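Local coordinates for protein HIRA (Homo sapiens, PDB 5YJE) that cooperates with ASF1A in replication-independent chromatin assembly, as the trimerizing subunit of the H3.3 histone chaperone complex, at the interface of chains A and B. Numbering follows the deposited sequence. Chains: chain A/B, Protein HIRA.

The interface of chains A and B. Residues chain A 128-130, 157; chain B 209, 211-213.
A:Leu130 and B:Trp212 pair antiparallel, joining strand 127-130 of one HIRA subunit to strand 211-217 of the next. The amide N of A:Leu130 gives a nearly straight hydrogen bond to B:Trp212 O, 2.8 Å long and 166° at the hydrogen. The return half of the pair runs through a water, which lies 2.6 Å from A:Leu130 O and 2.9 Å from B:Trp212 N, so solvent bridges the strands on one side of the rung. CB of A:Leu130 lies beside CB of B:Trp212, while the indole of B:Trp212 is carried away from the A strand.

One residue further along, A:Ile129 pairs with B:Asn213. Its CG2 methyl, anti to the backbone N (CG1 at chi1 -71°), packs against B:Thr211 CG2 at 3.7 Å, the two side chains slanting across each other. Its CG1 branch runs alongside the side-chain amide of B:Asn213, whose ND2 also reaches A:Pro128 O in a weak hydrogen bond of 3.5 Å.

B:Thr211 CG2 is shared: its other neighbour is the indole of A:Trp157, which the methyl meets obliquely along the NE1-CE2-CZ2 margin, raised from the ring plane, with NE1 3.3 Å away. From the edge of the indole, NE1 makes a weak, bent hydrogen bond to B:Leu209 O, which lies in the ring plane at 3.2 Å. CD2 of B:Leu209 touches the same indole at CD1, the two side chains crossing at about a right angle.

Behind this layer, the B:Thr211 hydroxyl OG1 gives a hydrogen bond of 2.8 Å to B:Asn213 OD1, approaching the carbonyl from the side and tilted from its plane. With chi1 at 50°, the hydroxyl takes the position between N and carbonyl carbon and leaves CG2 directed at chain A, while the bond probably helps hold that side-chain amide beside A:Ile129. This short antiparallel pairing, flanked by apolar contacts, forms part of the contact between neighbouring subunits of the HIRA trimer, which the chaperone complex requires to function.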
loop_
_atom_site.group_PDB
_atom_site.type_symbol
_atom_site.label_atom_id
_atom_site.label_comp_id
_atom_site.label_asym_id
_atom_site.label_seq_id
_atom_site.Cartn_x
_atom_site.Cartn_y
_atom_site.Cartn_z
ATOM N N PRO A 128 -11.150 -13.765 12.281
ATOM C CA PRO A 128 -10.506 -13.023 13.371
ATOM C C PRO A 128 -9.147 -12.500 12.936
ATOM O O PRO A 128 -8.399 -13.170 12.216
ATOM C CB PRO A 128 -10.374 -14.068 14.486
ATOM C CG PRO A 128 -11.393 -15.120 14.160
ATOM C CD PRO A 128 -11.509 -15.142 12.663
ATOM N N ILE A 129 -8.830 -11.299 13.391
ATOM C CA ILE A 129 -7.608 -10.599 13.030
ATOM C C ILE A 129 -6.653 -10.691 14.212
ATOM O O ILE A 129 -6.992 -10.287 15.329
ATOM C CB ILE A 129 -7.905 -9.131 12.667
ATOM C CG1 ILE A 129 -8.632 -9.072 11.326
ATOM C CG2 ILE A 129 -6.635 -8.273 12.735
ATOM C CD1 ILE A 129 -9.289 -7.766 11.036
ATOM N N LEU A 130 -5.455 -11.204 13.965
ATOM C CA LEU A 130 -4.429 -11.271 14.992
ATOM C C LEU A 130 -3.684 -9.947 15.044
ATOM O O LEU A 130 -3.031 -9.558 14.068
ATOM C CB LEU A 130 -3.464 -12.419 14.706
ATOM C CG LEU A 130 -2.365 -12.521 15.747
ATOM C CD1 LEU A 130 -2.937 -12.897 17.119
ATOM C CD2 LEU A 130 -1.286 -13.504 15.267
ATOM N N TRP A 157 -9.337 -0.301 9.453
ATOM C CA TRP A 157 -9.817 -1.117 8.353
ATOM C C TRP A 157 -11.140 -0.567 7.832
ATOM O O TRP A 157 -11.947 -0.007 8.579
ATOM C CB TRP A 157 -9.987 -2.584 8.789
ATOM C CG TRP A 157 -8.699 -3.212 9.209
ATOM C CD1 TRP A 157 -7.760 -3.744 8.389
ATOM C CD2 TRP A 157 -8.196 -3.360 10.542
ATOM N NE1 TRP A 157 -6.703 -4.209 9.117
ATOM C CE2 TRP A 157 -6.938 -3.987 10.444
ATOM C CE3 TRP A 157 -8.682 -3.022 11.807
ATOM C CZ2 TRP A 157 -6.161 -4.299 11.562
ATOM C CZ3 TRP A 157 -7.910 -3.339 12.924
ATOM C CH2 TRP A 157 -6.670 -3.972 12.793
ATOM N N LEU B 209 -6.578 -6.884 3.508
ATOM C CA LEU B 209 -6.747 -6.381 4.867
ATOM C C LEU B 209 -5.399 -6.061 5.494
ATOM O O LEU B 209 -5.320 -5.208 6.388
ATOM C CB LEU B 209 -7.506 -7.381 5.737
ATOM C CG LEU B 209 -9.036 -7.480 5.738
ATOM C CD1 LEU B 209 -9.446 -8.515 6.768
ATOM C CD2 LEU B 209 -9.762 -6.134 5.994
ATOM N N THR B 211 -3.450 -8.264 7.200
ATOM C CA THR B 211 -3.621 -8.836 8.525
ATOM C C THR B 211 -3.226 -10.305 8.519
ATOM O O THR B 211 -3.435 -11.027 7.540
ATOM C CB THR B 211 -5.094 -8.738 9.018
ATOM O OG1 THR B 211 -5.967 -9.241 8.000
ATOM C CG2 THR B 211 -5.497 -7.314 9.366
ATOM N N TRP B 212 -2.682 -10.741 9.642
ATOM C CA TRP B 212 -2.763 -12.144 10.004
ATOM C C TRP B 212 -4.187 -12.470 10.443
ATOM O O TRP B 212 -4.763 -11.777 11.295
ATOM C CB TRP B 212 -1.773 -12.435 11.111
ATOM C CG TRP B 212 -0.379 -12.406 10.604
ATOM C CD1 TRP B 212 0.590 -11.498 10.915
ATOM C CD2 TRP B 212 0.206 -13.322 9.664
ATOM N NE1 TRP B 212 1.751 -11.802 10.238
ATOM C CE2 TRP B 212 1.541 -12.915 9.464
ATOM C CE3 TRP B 212 -0.273 -14.448 8.973
ATOM C CZ2 TRP B 212 2.409 -13.595 8.603
ATOM C CZ3 TRP B 212 0.583 -15.126 8.133
ATOM C CH2 TRP B 212 1.920 -14.696 7.952
ATOM N N ASN B 213 -4.764 -13.509 9.840
ATOM C CA ASN B 213 -6.121 -13.937 10.133
ATOM C C ASN B 213 -6.147 -15.396 10.554
ATOM O O ASN B 213 -5.578 -16.254 9.875
ATOM C CB ASN B 213 -7.049 -13.749 8.941
ATOM C CG ASN B 213 -7.096 -12.321 8.476
ATOM O OD1 ASN B 213 -6.503 -11.971 7.460
ATOM N ND2 ASN B 213 -7.769 -11.473 9.242
HETATM O O HOH W 1 -2.623 -8.602 11.634
#